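PDB 5NL8: ubiquitin-conjugating enzyme E2-21 kDa from Pichia angusta, which probably catalyses the covalent attachment of ubiquitin to other proteins, accepting it from E1 as a thioester, and is needed for peroxisome biogenesis. Local coordinates for residues A[55-60]-A[169-174]; A[67-72]-A[76-81]. All coordinates share one frame; numbering follows the deposited sequence.

Interaction 1 (A[55-60]-A[169-174])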
ATOM      1  N   GLN A  55       4.949  -9.190 -12.348  1.00 44.69           N
ATOM      2  CA  GLN A  55       5.919 -10.274 -12.205  1.00 49.15           C
ATOM      3  C   GLN A  55       6.280 -10.532 -10.742  1.00 48.70           C
ATOM      4  O   GLN A  55       7.249 -11.228 -10.443  1.00 52.70           O
ATOM      5  CB  GLN A  55       7.175  -9.985 -13.036  1.00 56.49           C
ATOM      6  CG  GLN A  55       6.892  -9.935 -14.534  1.00 72.06           C
ATOM      7  CD  GLN A  55       8.138  -9.764 -15.383  1.00 77.78           C
ATOM      8  OE1 GLN A  55       8.856  -8.770 -15.274  1.00 88.09           O
ATOM      9  NE2 GLN A  55       8.402 -10.745 -16.236  1.00 76.11           N
ATOM     10  N   SER A  56       5.481  -9.980  -9.835  1.00 41.59           N
ATOM     11  CA  SER A  56       5.581 -10.310  -8.420  1.00 38.37           C
ATOM     12  C   SER A  56       4.386 -11.186  -8.054  1.00 32.76           C
ATOM     13  O   SER A  56       3.400 -11.223  -8.788  1.00 42.53           O
ATOM     14  CB  SER A  56       5.621  -9.042  -7.561  1.00 34.84           C
ATOM     15  OG  SER A  56       4.364  -8.389  -7.551  1.00 46.54           O
ATOM     16  N   PRO A  57       4.465 -11.909  -6.929  1.00 43.35           N
ATOM     17  CA  PRO A  57       3.290 -12.695  -6.535  1.00 42.49           C
ATOM     18  C   PRO A  57       2.082 -11.824  -6.186  1.00 38.88           C
ATOM     19  O   PRO A  57       0.972 -12.340  -6.068  1.00 49.73           O
ATOM     20  CB  PRO A  57       3.780 -13.473  -5.307  1.00 43.02           C
ATOM     21  CG  PRO A  57       4.997 -12.742  -4.837  1.00 46.42           C
ATOM     22  CD  PRO A  57       5.628 -12.185  -6.070  1.00 41.44           C
ATOM     23  N   PHE A  58       2.295 -10.520  -6.042  1.00 39.25           N
ATOM     24  CA  PHE A  58       1.216  -9.600  -5.697  1.00 32.82           C
ATOM     25  C   PHE A  58       0.510  -9.036  -6.930  1.00 37.53           C
ATOM     26  O   PHE A  58      -0.424  -8.247  -6.797  1.00 44.08           O
ATOM     27  CB  PHE A  58       1.754  -8.439  -4.852  1.00 31.03           C
ATOM     28  CG  PHE A  58       2.400  -8.865  -3.562  1.00 36.82           C
ATOM     29  CD1 PHE A  58       1.644  -9.025  -2.410  1.00 39.26           C
ATOM     30  CD2 PHE A  58       3.763  -9.097  -3.498  1.00 39.30           C
ATOM     31  CE1 PHE A  58       2.237  -9.415  -1.221  1.00 35.79           C
ATOM     32  CE2 PHE A  58       4.361  -9.488  -2.311  1.00 37.86           C
ATOM     33  CZ  PHE A  58       3.597  -9.647  -1.174  1.00 33.51           C
ATOM     34  N   GLU A  59       0.952  -9.437  -8.122  1.00 39.61           N
ATOM     35  CA  GLU A  59       0.478  -8.816  -9.364  1.00 44.97           C
ATOM     36  C   GLU A  59      -1.026  -8.983  -9.585  1.00 43.58           C
ATOM     37  O   GLU A  59      -1.617  -9.978  -9.165  1.00 42.08           O
ATOM     38  CB  GLU A  59       1.237  -9.381 -10.574  1.00 38.87           C
ATOM     39  CG  GLU A  59       0.869 -10.809 -10.944  1.00 49.36           C
ATOM     40  CD  GLU A  59       1.579 -11.293 -12.201  1.00 74.89           C
ATOM     41  OE1 GLU A  59       1.270 -12.413 -12.665  1.00 81.33           O
ATOM     42  OE2 GLU A  59       2.443 -10.558 -12.727  1.00 68.91           O
ATOM     43  N   ASP A  60      -1.626  -7.988 -10.239  1.00 45.22           N
ATOM     44  CA  ASP A  60      -3.047  -8.000 -10.596  1.00 52.78           C
ATOM     45  C   ASP A  60      -3.976  -8.167  -9.393  1.00 55.15           C
ATOM     46  O   ASP A  60      -4.899  -8.981  -9.415  1.00 58.48           O
ATOM     47  CB  ASP A  60      -3.329  -9.100 -11.621  1.00 68.17           C
ATOM     48  CG  ASP A  60      -2.764  -8.777 -12.990  1.00 88.95           C
ATOM     49  OD1 ASP A  60      -2.760  -7.585 -13.367  1.00 88.37           O
ATOM     50  OD2 ASP A  60      -2.325  -9.715 -13.690  1.00100.80           O
ATOM     51  N   THR A 169       8.225 -20.811  -4.100  1.00 48.73           N
ATOM     52  CA  THR A 169       6.938 -21.416  -4.395  1.00 48.25           C
ATOM     53  C   THR A 169       5.966 -21.272  -3.229  1.00 50.46           C
ATOM     54  O   THR A 169       4.795 -20.960  -3.429  1.00 66.87           O
ATOM     55  CB  THR A 169       7.090 -22.905  -4.750  1.00 59.66           C
ATOM     56  OG1 THR A 169       8.022 -23.047  -5.831  1.00 69.31           O
ATOM     57  CG2 THR A 169       5.749 -23.498  -5.158  1.00 59.96           C
ATOM     58  N   ALA A 170       6.455 -21.492  -2.012  1.00 51.21           N
ATOM     59  CA  ALA A 170       5.605 -21.408  -0.827  1.00 54.26           C
ATOM     60  C   ALA A 170       5.154 -19.968  -0.579  1.00 47.89           C
ATOM     61  O   ALA A 170       3.999 -19.715  -0.240  1.00 47.74           O
ATOM     62  CB  ALA A 170       6.335 -21.957   0.386  1.00 41.07           C
ATOM     63  N   TYR A 171       6.090 -19.041  -0.750  1.00 47.90           N
ATOM     64  CA  TYR A 171       5.837 -17.604  -0.692  1.00 44.09           C
ATOM     65  C   TYR A 171       4.693 -17.211  -1.633  1.00 36.83           C
ATOM     66  O   TYR A 171       3.643 -16.693  -1.204  1.00 42.37           O
ATOM     67  CB  TYR A 171       7.129 -16.869  -1.060  1.00 38.96           C
ATOM     68  CG  TYR A 171       7.190 -15.389  -0.767  1.00 37.50           C
ATOM     69  CD1 TYR A 171       6.695 -14.460  -1.671  1.00 47.67           C
ATOM     70  CD2 TYR A 171       7.798 -14.918   0.390  1.00 36.30           C
ATOM     71  CE1 TYR A 171       6.773 -13.103  -1.417  1.00 45.15           C
ATOM     72  CE2 TYR A 171       7.881 -13.565   0.654  1.00 33.25           C
ATOM     73  CZ  TYR A 171       7.365 -12.661  -0.253  1.00 43.61           C
ATOM     74  OH  TYR A 171       7.446 -11.312   0.001  1.00 44.59           O
ATOM     75  N   LYS A 172       4.907 -17.489  -2.918  1.00 40.58           N
ATOM     76  CA  LYS A 172       3.924 -17.210  -3.959  1.00 45.73           C
ATOM     77  C   LYS A 172       2.565 -17.835  -3.651  1.00 42.39           C
ATOM     78  O   LYS A 172       1.532 -17.178  -3.771  1.00 55.36           O
ATOM     79  CB  LYS A 172       4.424 -17.716  -5.316  1.00 60.23           C
ATOM     80  CG  LYS A 172       5.436 -16.810  -6.006  1.00 75.29           C
ATOM     81  CD  LYS A 172       5.982 -17.469  -7.269  1.00 86.74           C
ATOM     82  CE  LYS A 172       7.135 -16.675  -7.870  1.00 90.77           C
ATOM     83  NZ  LYS A 172       6.816 -15.224  -8.005  1.00 88.31           N
ATOM     84  N   ASP A 173       2.577 -19.106  -3.259  1.00 43.16           N
ATOM     85  CA  ASP A 173       1.348 -19.838  -2.954  1.00 48.48           C
ATOM     86  C   ASP A 173       0.576 -19.209  -1.798  1.00 44.98           C
ATOM     87  O   ASP A 173      -0.654 -19.151  -1.823  1.00 49.15           O
ATOM     88  CB  ASP A 173       1.661 -21.297  -2.627  1.00 57.87           C
ATOM     89  CG  ASP A 173       2.000 -22.110  -3.858  1.00 80.52           C
ATOM     90  OD1 ASP A 173       2.207 -23.335  -3.721  1.00 81.04           O
ATOM     91  OD2 ASP A 173       2.054 -21.528  -4.962  1.00 91.02           O
ATOM     92  N   LEU A 174       1.303 -18.745  -0.788  1.00 40.31           N
ATOM     93  CA  LEU A 174       0.681 -18.099   0.362  1.00 43.94           C
ATOM     94  C   LEU A 174       0.004 -16.790  -0.060  1.00 38.96           C
ATOM     95  O   LEU A 174      -1.185 -16.564   0.232  1.00 40.25           O
ATOM     96  CB  LEU A 174       1.723 -17.846   1.454  1.00 49.73           C
ATOM     97  CG  LEU A 174       1.302 -18.040   2.912  1.00 54.01           C
ATOM     98  CD1 LEU A 174       0.528 -19.336   3.095  1.00 46.61           C
ATOM     99  CD2 LEU A 174       2.523 -18.018   3.809  1.00 57.24           C
TER
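Pro57 sits against one turn of helix 168-181, its ring lodged between Tyr171 and Lys172, and this small apolar patch is the tight part of the contact. Its CG meets the edge of the Tyr171 ring, in the ring plane, with CE1 of that tyrosine 3.9 Å from Pro57 CG. At the neighbouring ring carbon, Pro57 CB lies 3.8 Å from CG of Lys172, and the two side chains cross at about a right angle. Tyr171 holds its CG anti to the backbone N (chi1 -167°), a setting that carries the ring along the helix flank to Pro57 and on to Phe58. There the packing is thinner: the phenol oxygen OH of Tyr171 stands near the plane of the Phe58 ring, at its edge, 4.3 Å from Phe58 CE2. Both aromatic residues are buried, and Met108, Pro111, Pro149 and Met159 pack around them.

The other flank is looser and more polar. The Lys172 chain runs extended as far as CE and bends at its last torsion (chi4 -49°), which brings NZ to 3.8 Å from Pro57 CD, a van der Waals approach to the ring. Lys172 itself is partly exposed, so this flank faces solvent more than the buried aromatic pair does.

The loop keeps its own shape. Residues 56 to 59 form a type I beta turn, closed by the bond from Glu59 N to Ser56 O. Glu59 OE2 accepts from Gln55 N at 2.9 Å on its anti side, while Ser56 OG receives a weak bond from Phe58 N and is also hydrogen-bonded to Pro53 O. The arrangement is a proline-bearing turn between two strands of the ubiquitin-conjugating (UBC) fold, packed on one of its C-terminal helices.

Interaction 2 (A[67-72]-A[76-81])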
ATOM      1  N   ILE A  67      -2.543   6.718   5.271  1.00 36.64           N
ATOM      2  CA  ILE A  67      -1.347   7.535   5.391  1.00 25.15           C
ATOM      3  C   ILE A  67      -1.545   8.675   6.382  1.00 35.43           C
ATOM      4  O   ILE A  67      -2.444   9.494   6.228  1.00 43.51           O
ATOM      5  CB  ILE A  67      -0.941   8.130   4.034  1.00 29.20           C
ATOM      6  CG1 ILE A  67      -0.766   7.022   2.995  1.00 32.31           C
ATOM      7  CG2 ILE A  67       0.338   8.939   4.164  1.00 28.76           C
ATOM      8  CD1 ILE A  67      -1.210   7.427   1.605  1.00 33.48           C
ATOM      9  N   ASP A  68      -0.696   8.720   7.399  1.00 33.10           N
ATOM     10  CA  ASP A  68      -0.727   9.786   8.389  1.00 34.72           C
ATOM     11  C   ASP A  68       0.452  10.729   8.173  1.00 36.22           C
ATOM     12  O   ASP A  68       1.603  10.291   8.084  1.00 37.86           O
ATOM     13  CB  ASP A  68      -0.706   9.208   9.804  1.00 38.45           C
ATOM     14  CG  ASP A  68      -1.925   8.345  10.099  1.00 67.11           C
ATOM     15  OD1 ASP A  68      -2.487   7.757   9.152  1.00 75.26           O
ATOM     16  OD2 ASP A  68      -2.323   8.259  11.279  1.00 80.82           O
ATOM     17  N   ILE A  69       0.148  12.020   8.078  1.00 32.22           N
ATOM     18  CA  ILE A  69       1.143  13.046   7.789  1.00 39.23           C
ATOM     19  C   ILE A  69       1.602  13.750   9.061  1.00 43.95           C
ATOM     20  O   ILE A  69       0.776  14.219   9.840  1.00 47.17           O
ATOM     21  CB  ILE A  69       0.583  14.100   6.809  1.00 38.49           C
ATOM     22  CG1 ILE A  69       0.128  13.436   5.508  1.00 35.74           C
ATOM     23  CG2 ILE A  69       1.610  15.184   6.538  1.00 35.63           C
ATOM     24  CD1 ILE A  69       1.229  12.710   4.766  1.00 30.28           C
ATOM     25  N   PRO A  70       2.925  13.820   9.279  1.00 43.09           N
ATOM     26  CA  PRO A  70       3.470  14.534  10.439  1.00 48.83           C
ATOM     27  C   PRO A  70       3.327  16.046  10.301  1.00 56.15           C
ATOM     28  O   PRO A  70       3.176  16.547   9.189  1.00 59.34           O
ATOM     29  CB  PRO A  70       4.944  14.120  10.445  1.00 45.98           C
ATOM     30  CG  PRO A  70       5.244  13.815   9.017  1.00 52.25           C
ATOM     31  CD  PRO A  70       3.986  13.198   8.467  1.00 42.12           C
ATOM     32  N   THR A  71       3.378  16.758  11.423  1.00 63.55           N
ATOM     33  CA  THR A  71       3.203  18.207  11.428  1.00 68.26           C
ATOM     34  C   THR A  71       4.373  18.929  10.770  1.00 66.74           C
ATOM     35  O   THR A  71       4.198  19.980  10.154  1.00 79.01           O
ATOM     36  CB  THR A  71       3.039  18.747  12.862  1.00 70.62           C
ATOM     37  OG1 THR A  71       2.211  17.858  13.620  1.00 64.41           O
ATOM     38  CG2 THR A  71       2.416  20.137  12.845  1.00 77.84           C
ATOM     39  N   ASN A  72       5.565  18.360  10.905  1.00 60.32           N
ATOM     40  CA  ASN A  72       6.771  18.983  10.372  1.00 63.98           C
ATOM     41  C   ASN A  72       7.063  18.562   8.934  1.00 65.04           C
ATOM     42  O   ASN A  72       8.161  18.785   8.427  1.00 63.52           O
ATOM     43  CB  ASN A  72       7.971  18.658  11.266  1.00 68.39           C
ATOM     44  CG  ASN A  72       8.279  17.173  11.313  1.00 74.07           C
ATOM     45  OD1 ASN A  72       7.378  16.337  11.232  1.00 83.38           O
ATOM     46  ND2 ASN A  72       9.558  16.839  11.441  1.00 74.45           N
ATOM     47  N   ASP A  76       9.930  15.148   8.001  1.00 77.82           N
ATOM     48  CA  ASP A  76       9.826  13.741   8.357  1.00 63.17           C
ATOM     49  C   ASP A  76       8.849  13.040   7.419  1.00 53.83           C
ATOM     50  O   ASP A  76       7.912  13.661   6.919  1.00 47.22           O
ATOM     51  CB  ASP A  76       9.392  13.585   9.816  1.00 64.37           C
ATOM     52  CG  ASP A  76      10.569  13.574  10.771  1.00 74.50           C
ATOM     53  OD1 ASP A  76      11.640  13.060  10.386  1.00 75.21           O
ATOM     54  OD2 ASP A  76      10.425  14.081  11.903  1.00 83.56           O
ATOM     55  N   PRO A  77       9.076  11.744   7.164  1.00 57.75           N
ATOM     56  CA  PRO A  77       8.248  10.979   6.225  1.00 60.45           C
ATOM     57  C   PRO A  77       6.863  10.653   6.776  1.00 51.22           C
ATOM     58  O   PRO A  77       6.670  10.662   7.991  1.00 51.52           O
ATOM     59  CB  PRO A  77       9.060   9.697   6.015  1.00 57.76           C
ATOM     60  CG  PRO A  77       9.825   9.538   7.281  1.00 54.68           C
ATOM     61  CD  PRO A  77      10.178  10.932   7.712  1.00 57.64           C
ATOM     62  N   PRO A  78       5.900  10.373   5.887  1.00 43.42           N
ATOM     63  CA  PRO A  78       4.568   9.931   6.317  1.00 43.92           C
ATOM     64  C   PRO A  78       4.625   8.556   6.965  1.00 46.10           C
ATOM     65  O   PRO A  78       5.498   7.761   6.616  1.00 44.38           O
ATOM     66  CB  PRO A  78       3.767   9.876   5.010  1.00 43.78           C
ATOM     67  CG  PRO A  78       4.564  10.669   4.017  1.00 41.61           C
ATOM     68  CD  PRO A  78       5.990  10.515   4.424  1.00 37.34           C
ATOM     69  N   LYS A  79       3.718   8.284   7.896  1.00 43.01           N
ATOM     70  CA  LYS A  79       3.561   6.937   8.427  1.00 41.11           C
ATOM     71  C   LYS A  79       2.481   6.237   7.617  1.00 46.96           C
ATOM     72  O   LYS A  79       1.404   6.786   7.407  1.00 35.11           O
ATOM     73  CB  LYS A  79       3.202   6.958   9.915  1.00 45.99           C
ATOM     74  CG  LYS A  79       4.352   7.367  10.825  1.00 67.59           C
ATOM     75  CD  LYS A  79       3.939   7.337  12.288  1.00 77.81           C
ATOM     76  CE  LYS A  79       5.002   7.964  13.177  1.00 85.16           C
ATOM     77  NZ  LYS A  79       4.466   8.315  14.522  1.00 90.71           N
ATOM     78  N   ILE A  80       2.770   5.034   7.140  1.00 32.83           N
ATOM     79  CA  ILE A  80       1.860   4.377   6.214  1.00 34.93           C
ATOM     80  C   ILE A  80       1.555   2.953   6.654  1.00 33.70           C
ATOM     81  O   ILE A  80       2.439   2.238   7.126  1.00 43.25           O
ATOM     82  CB  ILE A  80       2.445   4.387   4.783  1.00 35.51           C
ATOM     83  CG1 ILE A  80       2.696   5.833   4.346  1.00 40.61           C
ATOM     84  CG2 ILE A  80       1.522   3.680   3.809  1.00 29.01           C
ATOM     85  CD1 ILE A  80       3.235   5.992   2.950  1.00 48.15           C
ATOM     86  N   LYS A  81       0.294   2.550   6.522  1.00 33.41           N
ATOM     87  CA  LYS A  81      -0.090   1.182   6.846  1.00 28.00           C
ATOM     88  C   LYS A  81      -1.068   0.615   5.823  1.00 31.96           C
ATOM     89  O   LYS A  81      -1.818   1.357   5.193  1.00 29.75           O
ATOM     90  CB  LYS A  81      -0.707   1.109   8.249  1.00 24.85           C
ATOM     91  CG  LYS A  81      -2.111   1.702   8.354  1.00 27.29           C
ATOM     92  CD  LYS A  81      -2.734   1.445   9.723  1.00 42.17           C
ATOM     93  CE  LYS A  81      -4.175   1.939   9.777  1.00 49.25           C
ATOM     94  NZ  LYS A  81      -4.790   1.758  11.123  1.00 47.40           N
TER
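Asp76 and Asn72 meet beside the hairpin loop, where the backbones have spread apart and the side chains make the link; Asp76 has more surface buried here than any other residue of the pair. Asn72 CG occupies the position between its backbone N and carbonyl carbon (chi1 63°), turning the amide to the aspartate. Asn72 ND2 donates to Asp76 OD2 at 2.9 Å in a nearly straight bond (169°); the acceptor lies in the amide plane, but the donor comes from above the carboxylate plane, and the two groups are turned 68° apart.

Ile67, next in buried area, works at the far end. Its CG2 branch touches Pro78 CB at 3.7 Å, while its CG1 lies 3.9 Å from CG1 of Ile80, its partner in a non-hydrogen-bonded antiparallel pair. Ile69 reaches the same proline with its CD1, 3.8 Å from Pro78 CB.

Between the ends, Asp68 and Lys79 form the hydrogen-bonded pair: Asp68 N to Lys79 O and Lys79 N to Asp68 O are both 2.9 Å. Pro70 packs against the opposite backbone in van der Waals contact, its CG 3.4 Å from Asp76 O and also close to the carbonyl of Pro77.

This beta hairpin closes one edge of the four-stranded sheet. Strand 45-51 flanks Ile67, helix 135-147 packs on Ile67, Ile69 and Ile80, and helix 122-126 meets Ile80, whose side chain is about 10 Å from that of Cys121, the predicted thioester cysteine.

From the N terminus, helix 6-21 and strands 33-38 and 45-51 come first, and the chain then enters the loop holding residues 55-60. Strand 62-68 follows and, after a three-residue gap between segments, 76-81 folds back on 67-72: interaction 2 closes this short hairpin. Interaction 1 closes only after 108 intervening residues, when helix 168-181 returns to the 55-60 loop, and its long loop therefore encloses interaction 2 completely, without crossing. The two contacts lie on opposite sides of the chain's centre, their own centres 29 Å apart. Interaction 2 joins neighbouring strands of the sheet; interaction 1 ties an inter-strand loop to the C-terminal part of the UBC fold.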